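PDB 6CNZ: chorismate mutase from Burkholderia thailandensis, which probably catalyses the rearrangement of chorismate to prephenate, a step on the pathway to phenylalanine and tyrosine. Local coordinates for residues T56-R61 with A70-F75; S140-S145 with S168-A173; A52-D57 with D78-S83. All blocks are in the same frame, centred on the assembly; numbering follows the deposited sequence.

In the fold
All three contacts stitch together an all-helical chain, each with a chemistry suited to its place. Contacts 1 and 3 join the same two elements, helix 48-64 and helix 69-96, at points whose centres lie about 9 Å apart; both are partly buried. Near the turn the helices are close, and contact 1 combines a small apolar touch with a partly exposed ion pair; farther along, contact 3 needs long aliphatic side chains to meet. Contact 2 is buried and apolar, packing helix 138-153 against the C-terminal loop beside a disulfide. That loop also reaches helix 69-96: Y71 OH lies 2.8 Å from V170 O, a probable hydrogen bond, linking contacts 1 and 2.

Contact 1. Residues T56-R61 with A70-F75; sequences TDVEKR and AYARTF
A helical hairpin in the type II chorismate mutase region, consistent with the all-helical AroQ class, brings E59 and V58 of helix 48-64 against R73 and A72 of helix 69-96, close to the turn that joins the two helices. The short axes of 56-61 and 70-75 approach to 8.5 Å and run roughly antiparallel, 146° apart. The contact illustrates how a helix pair can divide its interface into an apolar strip and a charged one. On the apolar side V58 points toward the partner helix. Its CG1 lies 3.8 Å from A72 CB and 3.7 Å from A72 O, against both the methyl and the carbonyl oxygen, as fits a small residue there. F76 and A62 extend this apolar packing along the two helices.

On the charged side the salt bridge is made by single atoms of two long side chains. R73 leaves its helix with CG anti to the backbone N (chi1 -179°) and stays extended as far as NE, which carries the guanidinium across to E59. One oxygen, OE1, meets one nitrogen, NH1, at the guanidinium edge, and the nearly perpendicular planes, 88° apart, fit such a one-to-one bridge. The modelled separation of R73 NH1 and E59 OE1, 2.5 Å, is doubtfully short. The aliphatic stems also meet, E59 CG lying 4.0 Å from R73 CB. Beyond the ion pair, a water ties the guanidinium to the preceding turn of helix 48-64: it accepts from R73 NH2 and lies 3.0 Å from T56 OG1.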
loop_
_atom_site.group_PDB
_atom_site.type_symbol
_atom_site.label_atom_id
_atom_site.label_comp_id
_atom_site.label_asym_id
_atom_site.label_seq_id
_atom_site.Cartn_x
_atom_site.Cartn_y
_atom_site.Cartn_z
ATOM N N THR A 56 -20.792 -11.019 -1.589
ATOM C CA THR A 56 -22.085 -10.578 -1.075
ATOM C C THR A 56 -21.939 -9.246 -0.353
ATOM O O THR A 56 -22.686 -8.296 -0.615
ATOM C CB THR A 56 -22.681 -11.648 -0.152
ATOM O OG1 THR A 56 -23.120 -12.766 -0.937
ATOM C CG2 THR A 56 -23.861 -11.097 0.648
ATOM N N ASP A 57 -20.945 -9.147 0.530
ATOM C CA ASP A 57 -20.695 -7.889 1.225
ATOM C C ASP A 57 -20.367 -6.764 0.242
ATOM O O ASP A 57 -20.808 -5.623 0.423
ATOM C CB ASP A 57 -19.560 -8.070 2.234
ATOM C CG ASP A 57 -19.425 -6.890 3.174
ATOM O OD1 ASP A 57 -20.433 -6.526 3.811
ATOM O OD2 ASP A 57 -18.313 -6.336 3.299
ATOM N N VAL A 58 -19.587 -7.064 -0.798
ATOM C CA VAL A 58 -19.233 -6.031 -1.775
ATOM C C VAL A 58 -20.479 -5.484 -2.450
ATOM O O VAL A 58 -20.592 -4.275 -2.695
ATOM C CB VAL A 58 -18.232 -6.586 -2.805
ATOM C CG1 VAL A 58 -18.277 -5.769 -4.113
ATOM C CG2 VAL A 58 -16.824 -6.612 -2.199
ATOM N N GLU A 59 -21.437 -6.359 -2.763
ATOM C CA GLU A 59 -22.643 -5.885 -3.427
ATOM C C GLU A 59 -23.431 -4.955 -2.515
ATOM O O GLU A 59 -23.935 -3.920 -2.966
ATOM C CB GLU A 59 -23.500 -7.068 -3.885
ATOM C CG GLU A 59 -23.006 -7.712 -5.184
ATOM C CD GLU A 59 -24.074 -8.558 -5.855
ATOM O OE1 GLU A 59 -23.851 -9.776 -6.039
ATOM O OE2 GLU A 59 -25.142 -8.002 -6.191
ATOM N N LYS A 60 -23.505 -5.284 -1.219
ATOM C CA LYS A 60 -24.237 -4.437 -0.280
ATOM C C LYS A 60 -23.518 -3.107 -0.044
ATOM O O LYS A 60 -24.163 -2.056 0.028
ATOM C CB LYS A 60 -24.466 -5.184 1.039
ATOM N N ARG A 61 -22.189 -3.118 0.065
ATOM C CA ARG A 61 -21.466 -1.857 0.242
ATOM C C ARG A 61 -21.530 -0.981 -1.007
ATOM O O ARG A 61 -21.605 0.252 -0.899
ATOM C CB ARG A 61 -20.015 -2.127 0.616
ATOM C CG ARG A 61 -19.821 -2.648 2.018
ATOM C CD ARG A 61 -18.419 -3.194 2.203
ATOM N NE ARG A 61 -18.153 -3.467 3.612
ATOM C CZ ARG A 61 -17.213 -2.868 4.334
ATOM N NH1 ARG A 61 -16.411 -1.972 3.780
ATOM N NH2 ARG A 61 -17.068 -3.183 5.614
ATOM N N ALA A 70 -23.185 -4.761 -9.810
ATOM C CA ALA A 70 -22.534 -5.747 -10.667
ATOM C C ALA A 70 -21.130 -5.297 -11.056
ATOM O O ALA A 70 -20.213 -6.116 -11.176
ATOM C CB ALA A 70 -23.391 -6.011 -11.907
ATOM N N TYR A 71 -20.948 -3.995 -11.263
ATOM C CA TYR A 71 -19.626 -3.452 -11.543
ATOM C C TYR A 71 -18.677 -3.691 -10.377
ATOM O O TYR A 71 -17.527 -4.096 -10.573
ATOM C CB TYR A 71 -19.767 -1.967 -11.824
ATOM C CG TYR A 71 -18.514 -1.227 -12.170
ATOM C CD1 TYR A 71 -17.709 -1.638 -13.214
ATOM C CD2 TYR A 71 -18.168 -0.074 -11.481
ATOM C CE1 TYR A 71 -16.573 -0.940 -13.551
ATOM C CE2 TYR A 71 -17.040 0.641 -11.811
ATOM C CZ TYR A 71 -16.244 0.206 -12.854
ATOM O OH TYR A 71 -15.116 0.923 -13.192
ATOM N N ALA A 72 -19.141 -3.449 -9.151
ATOM C CA ALA A 72 -18.289 -3.702 -7.995
ATOM C C ALA A 72 -18.035 -5.193 -7.815
ATOM O O ALA A 72 -16.907 -5.597 -7.520
ATOM C CB ALA A 72 -18.913 -3.108 -6.739
ATOM N N ARG A 73 -19.062 -6.026 -8.010
ATOM C CA ARG A 73 -18.883 -7.467 -7.836
ATOM C C ARG A 73 -17.851 -8.006 -8.816
ATOM O O ARG A 73 -16.901 -8.700 -8.424
ATOM C CB ARG A 73 -20.215 -8.204 -8.011
ATOM C CG ARG A 73 -20.086 -9.715 -7.805
ATOM C CD ARG A 73 -21.313 -10.503 -8.282
ATOM N NE ARG A 73 -21.181 -11.902 -7.873
ATOM C CZ ARG A 73 -21.600 -12.383 -6.704
ATOM N NH1 ARG A 73 -22.204 -11.585 -5.833
ATOM N NH2 ARG A 73 -21.429 -13.663 -6.407
ATOM N N THR A 74 -18.012 -7.677 -10.097
ATOM C CA THR A 74 -17.041 -8.097 -11.099
ATOM C C THR A 74 -15.635 -7.637 -10.736
ATOM O O THR A 74 -14.680 -8.415 -10.825
ATOM C CB THR A 74 -17.436 -7.547 -12.469
ATOM O OG1 THR A 74 -18.657 -8.154 -12.873
ATOM C CG2 THR A 74 -16.359 -7.863 -13.501
ATOM N N PHE A 75 -15.493 -6.374 -10.315
ATOM C CA PHE A 75 -14.186 -5.873 -9.910
ATOM C C PHE A 75 -13.604 -6.715 -8.783
ATOM O O PHE A 75 -12.395 -6.980 -8.759
ATOM C CB PHE A 75 -14.285 -4.408 -9.494
ATOM C CG PHE A 75 -12.975 -3.808 -9.018
ATOM C CD1 PHE A 75 -11.998 -3.426 -9.928
ATOM C CD2 PHE A 75 -12.738 -3.609 -7.667
ATOM C CE1 PHE A 75 -10.802 -2.864 -9.505
ATOM C CE2 PHE A 75 -11.544 -3.042 -7.225
ATOM C CZ PHE A 75 -10.570 -2.666 -8.149
HETATM O O HOH W 1 -21.849 -14.305 -3.205
#

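Contact 2. Residues S140-S145 with S168-A173; sequences SRLARS and SHVCAA
L142 packs against V170 and C171 where helix 138-153 of this all-helical fold, probably of the AroQ class, meets the C-terminal loop that follows helix 157-166, next to the disulfide joining C171 to C138. The principle illustrated is that a loop without regular structure can be held against a helix by one covalent link and a few buried apolar atoms; toward helix 69-96 the same loop uses a hydrogen bond, from Y71 OH to V170 O. The tight part is small: L142, V170 and C171 are all buried, and their side chains start toward the opposite segment. The leucine CG stands anti to its N (chi1 171°), and chi2 of 58° then turns CD2 to the loop, where it lies 3.9 Å from V170 CB; the two side chains meet at a slant. V170 also touches L20 of helix 15-29 and F75 of helix 69-96, so the loop closes over several helices at once.

The looser side is exposed. H169 lies there, although its ND1 still bonds D78, and A173, the last modelled residue, is poorly ordered. By contrast, SG of C171 packs on the leucine, 4.0 Å from L142 CD2 and 4.1 Å from L142 CB.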
loop_
_atom_site.group_PDB
_atom_site.type_symbol
_atom_site.label_atom_id
_atom_site.label_comp_id
_atom_site.label_asym_id
_atom_site.label_seq_id
_atom_site.Cartn_x
_atom_site.Cartn_y
_atom_site.Cartn_z
ATOM N N SER A 140 -6.672 3.430 -22.246
ATOM C CA SER A 140 -5.290 3.899 -22.354
ATOM C C SER A 140 -4.853 4.656 -21.099
ATOM O O SER A 140 -3.697 4.549 -20.679
ATOM C CB SER A 140 -5.115 4.781 -23.582
ATOM O OG SER A 140 -5.883 5.950 -23.434
ATOM N N ARG A 141 -5.748 5.452 -20.512
ATOM C CA ARG A 141 -5.415 6.131 -19.268
ATOM C C ARG A 141 -5.150 5.128 -18.143
ATOM O O ARG A 141 -4.162 5.254 -17.411
ATOM C CB ARG A 141 -6.529 7.113 -18.922
ATOM C CG ARG A 141 -6.636 8.217 -19.985
ATOM C CD ARG A 141 -7.884 9.071 -19.810
ATOM N NE ARG A 141 -7.986 9.627 -18.466
ATOM C CZ ARG A 141 -9.057 10.259 -17.999
ATOM N NH1 ARG A 141 -10.126 10.422 -18.768
ATOM N NH2 ARG A 141 -9.063 10.724 -16.758
ATOM N N LEU A 142 -5.987 4.093 -18.030
ATOM C CA LEU A 142 -5.736 3.024 -17.062
ATOM C C LEU A 142 -4.389 2.345 -17.319
ATOM O O LEU A 142 -3.572 2.180 -16.398
ATOM C CB LEU A 142 -6.866 1.998 -17.112
ATOM C CG LEU A 142 -6.604 0.719 -16.305
ATOM C CD1 LEU A 142 -6.333 1.030 -14.823
ATOM C CD2 LEU A 142 -7.765 -0.258 -16.453
ATOM N N ALA A 143 -4.136 1.949 -18.573
ATOM C CA ALA A 143 -2.881 1.274 -18.896
ATOM C C ALA A 143 -1.685 2.153 -18.572
ATOM O O ALA A 143 -0.632 1.646 -18.160
ATOM C CB ALA A 143 -2.873 0.875 -20.376
ATOM N N ARG A 144 -1.839 3.470 -18.744
ATOM C CA ARG A 144 -0.782 4.412 -18.408
ATOM C C ARG A 144 -0.538 4.465 -16.897
ATOM O O ARG A 144 0.617 4.510 -16.456
ATOM C CB ARG A 144 -1.141 5.796 -18.955
ATOM C CG ARG A 144 -0.161 6.908 -18.598
ATOM C CD ARG A 144 1.257 6.528 -19.013
ATOM N NE ARG A 144 2.273 7.459 -18.518
ATOM C CZ ARG A 144 2.561 8.613 -19.106
ATOM N NH1 ARG A 144 3.498 9.405 -18.603
ATOM N NH2 ARG A 144 1.904 8.973 -20.199
ATOM N N SER A 145 -1.609 4.485 -16.091
ATOM C CA SER A 145 -1.440 4.461 -14.637
ATOM C C SER A 145 -0.773 3.171 -14.185
ATOM O O SER A 145 0.087 3.183 -13.301
ATOM C CB SER A 145 -2.788 4.616 -13.928
ATOM O OG SER A 145 -3.423 5.824 -14.293
ATOM N N SER A 168 -8.708 -5.714 -14.848
ATOM C CA SER A 168 -9.059 -6.070 -16.216
ATOM C C SER A 168 -10.519 -5.789 -16.569
ATOM O O SER A 168 -10.884 -5.916 -17.742
ATOM C CB SER A 168 -8.713 -7.545 -16.486
ATOM O OG SER A 168 -9.559 -8.445 -15.776
ATOM N N HIS A 169 -11.358 -5.371 -15.614
ATOM C CA HIS A 169 -12.720 -4.944 -15.941
ATOM C C HIS A 169 -13.045 -3.579 -15.347
ATOM O O HIS A 169 -14.211 -3.278 -15.065
ATOM C CB HIS A 169 -13.755 -5.972 -15.493
ATOM C CG HIS A 169 -13.562 -7.316 -16.108
ATOM N ND1 HIS A 169 -12.720 -8.264 -15.570
ATOM C CD2 HIS A 169 -14.071 -7.862 -17.239
ATOM C CE1 HIS A 169 -12.731 -9.345 -16.331
ATOM N NE2 HIS A 169 -13.544 -9.126 -17.351
ATOM N N VAL A 170 -12.032 -2.728 -15.187
ATOM C CA VAL A 170 -12.283 -1.361 -14.753
ATOM C C VAL A 170 -12.931 -0.558 -15.872
ATOM O O VAL A 170 -13.873 0.216 -15.640
ATOM C CB VAL A 170 -10.969 -0.715 -14.258
ATOM C CG1 VAL A 170 -11.131 0.786 -14.084
ATOM C CG2 VAL A 170 -10.542 -1.347 -12.941
ATOM N N CYS A 171 -12.448 -0.726 -17.099
ATOM C CA CYS A 171 -13.012 -0.043 -18.255
ATOM C C CYS A 171 -13.883 -1.013 -19.033
ATOM O O CYS A 171 -13.567 -2.201 -19.140
ATOM C CB CYS A 171 -11.936 0.512 -19.187
ATOM S SG CYS A 171 -10.725 1.620 -18.449
ATOM N N ALA A 172 -14.981 -0.493 -19.573
ATOM C CA ALA A 172 -15.898 -1.318 -20.344
ATOM C C ALA A 172 -15.175 -2.054 -21.467
ATOM O O ALA A 172 -15.323 -3.269 -21.619
ATOM C CB ALA A 172 -17.025 -0.450 -20.897
ATOM N N ALA A 173 -14.369 -1.341 -22.247
ATOM C CA ALA A 173 -13.665 -1.960 -23.374
ATOM C C ALA A 173 -12.645 -3.008 -22.911
ATOM O O ALA A 173 -11.518 -2.683 -22.530
ATOM C CB ALA A 173 -12.981 -0.889 -24.230
#

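Contact 3. Residues A52-D57 with D78-S83; sequences AALLTD and DQIAAS
This is a purely aliphatic contact in the helical hairpin of the type II chorismate mutase region, an all-helical fold consistent with the AroQ class, where I80 of helix 69-96 reaches L54 and L55 of helix 48-64. It lies farther from the connecting turn than the ion pair of E59 and R73. The two backbones are well separated here, and long side chains bridge the 9.5 Å between the CA atoms of L55 and I80, the nearest pair.

I80 is the residue that meets both leucines. Its CG1 is anti to the carbonyl carbon (chi1 -66°), and the extended outer torsion (chi2 161°) carries CD1 to them. With L55 the meeting is tip to tip: I80 CD1 faces the branched end of the leucine, 3.9 Å from L55 CG and 4.1 Å from L55 CD1. L54, one residue earlier, comes past the isoleucine in the opposite sense and offers just one methyl.

The two leucines differ in their surroundings. L55 is buried, and its side chain also leans on R73, F76 and D77 of helix 69-96, so it belongs to the interior of the hairpin. L54 is partly exposed; it touches R27 of helix 15-29 and comes within about 4 Å of a bound nitrate ion, which probably derives from the crystallisation liquor, though such ions often mark pockets. The methyl groups close the contact: I80 CD1 lies 3.9 Å from L55 CD2 and 4.1 Å from L54 CD2.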
loop_
_atom_site.group_PDB
_atom_site.type_symbol
_atom_site.label_atom_id
_atom_site.label_comp_id
_atom_site.label_asym_id
_atom_site.label_seq_id
_atom_site.Cartn_x
_atom_site.Cartn_y
_atom_site.Cartn_z
ATOM N N ALA A 52 -17.475 -16.099 -1.606
ATOM C CA ALA A 52 -18.874 -15.768 -1.840
ATOM C C ALA A 52 -19.399 -14.803 -0.792
ATOM O O ALA A 52 -20.242 -13.944 -1.096
ATOM C CB ALA A 52 -19.717 -17.047 -1.857
ATOM N N ALA A 53 -18.926 -14.939 0.446
ATOM C CA ALA A 53 -19.303 -13.994 1.483
ATOM C C ALA A 53 -18.751 -12.611 1.176
ATOM O O ALA A 53 -19.461 -11.605 1.292
ATOM C CB ALA A 53 -18.807 -14.485 2.841
ATOM N N LEU A 54 -17.480 -12.539 0.781
ATOM C CA LEU A 54 -16.896 -11.251 0.430
ATOM C C LEU A 54 -17.694 -10.573 -0.680
ATOM O O LEU A 54 -18.024 -9.384 -0.589
ATOM C CB LEU A 54 -15.442 -11.437 0.016
ATOM C CG LEU A 54 -14.783 -10.201 -0.597
ATOM C CD1 LEU A 54 -14.794 -9.028 0.384
ATOM C CD2 LEU A 54 -13.362 -10.518 -1.043
ATOM N N LEU A 55 -18.026 -11.320 -1.739
ATOM C CA LEU A 55 -18.725 -10.708 -2.863
ATOM C C LEU A 55 -20.131 -10.273 -2.475
ATOM O O LEU A 55 -20.623 -9.254 -2.975
ATOM C CB LEU A 55 -18.759 -11.669 -4.052
ATOM C CG LEU A 55 -17.396 -12.041 -4.658
ATOM C CD1 LEU A 55 -17.502 -13.330 -5.470
ATOM C CD2 LEU A 55 -16.803 -10.913 -5.515
ATOM N N THR A 56 -20.792 -11.019 -1.589
ATOM C CA THR A 56 -22.085 -10.578 -1.075
ATOM C C THR A 56 -21.939 -9.246 -0.353
ATOM O O THR A 56 -22.686 -8.296 -0.615
ATOM C CB THR A 56 -22.681 -11.648 -0.152
ATOM O OG1 THR A 56 -23.120 -12.766 -0.937
ATOM C CG2 THR A 56 -23.861 -11.097 0.648
ATOM N N ASP A 57 -20.945 -9.147 0.530
ATOM C CA ASP A 57 -20.695 -7.889 1.225
ATOM C C ASP A 57 -20.367 -6.764 0.242
ATOM O O ASP A 57 -20.808 -5.623 0.423
ATOM C CB ASP A 57 -19.560 -8.070 2.234
ATOM C CG ASP A 57 -19.425 -6.890 3.174
ATOM O OD1 ASP A 57 -20.433 -6.526 3.811
ATOM O OD2 ASP A 57 -18.313 -6.336 3.299
ATOM N N ASP A 78 -12.330 -10.029 -9.888
ATOM C CA ASP A 78 -10.970 -9.864 -10.399
ATOM C C ASP A 78 -9.935 -9.745 -9.277
ATOM O O ASP A 78 -8.794 -10.192 -9.450
ATOM C CB ASP A 78 -10.882 -8.640 -11.315
ATOM C CG ASP A 78 -11.592 -8.856 -12.652
ATOM O OD1 ASP A 78 -11.765 -10.018 -13.068
ATOM O OD2 ASP A 78 -11.948 -7.859 -13.301
ATOM N N GLN A 79 -10.286 -9.111 -8.147
ATOM C CA GLN A 79 -9.340 -9.038 -7.024
ATOM C C GLN A 79 -9.031 -10.426 -6.490
ATOM O O GLN A 79 -7.867 -10.765 -6.233
ATOM C CB GLN A 79 -9.880 -8.158 -5.885
ATOM C CG GLN A 79 -10.251 -6.714 -6.289
ATOM C CD GLN A 79 -9.256 -6.087 -7.251
ATOM O OE1 GLN A 79 -8.123 -5.765 -6.874
ATOM N NE2 GLN A 79 -9.679 -5.897 -8.507
ATOM N N ILE A 80 -10.079 -11.237 -6.311
ATOM C CA ILE A 80 -9.939 -12.628 -5.881
ATOM C C ILE A 80 -9.110 -13.427 -6.892
ATOM O O ILE A 80 -8.139 -14.100 -6.525
ATOM C CB ILE A 80 -11.336 -13.242 -5.666
ATOM C CG1 ILE A 80 -12.033 -12.556 -4.485
ATOM C CG2 ILE A 80 -11.273 -14.774 -5.477
ATOM C CD1 ILE A 80 -13.551 -12.757 -4.464
ATOM N N ALA A 81 -9.478 -13.364 -8.181
ATOM C CA ALA A 81 -8.711 -14.073 -9.210
ATOM C C ALA A 81 -7.232 -13.702 -9.164
ATOM O O ALA A 81 -6.355 -14.567 -9.290
ATOM C CB ALA A 81 -9.278 -13.753 -10.598
ATOM N N ALA A 82 -6.948 -12.406 -9.008
ATOM C CA ALA A 82 -5.571 -11.914 -8.984
ATOM C C ALA A 82 -4.828 -12.415 -7.754
ATOM O O ALA A 82 -3.656 -12.816 -7.840
ATOM C CB ALA A 82 -5.567 -10.384 -9.015
ATOM N N SER A 83 -5.496 -12.396 -6.601
ATOM C CA SER A 83 -4.890 -12.920 -5.380
ATOM C C SER A 83 -4.537 -14.398 -5.545
ATOM O O SER A 83 -3.403 -14.816 -5.281
ATOM C CB SER A 83 -5.849 -12.709 -4.202
ATOM O OG SER A 83 -5.318 -13.229 -2.999
#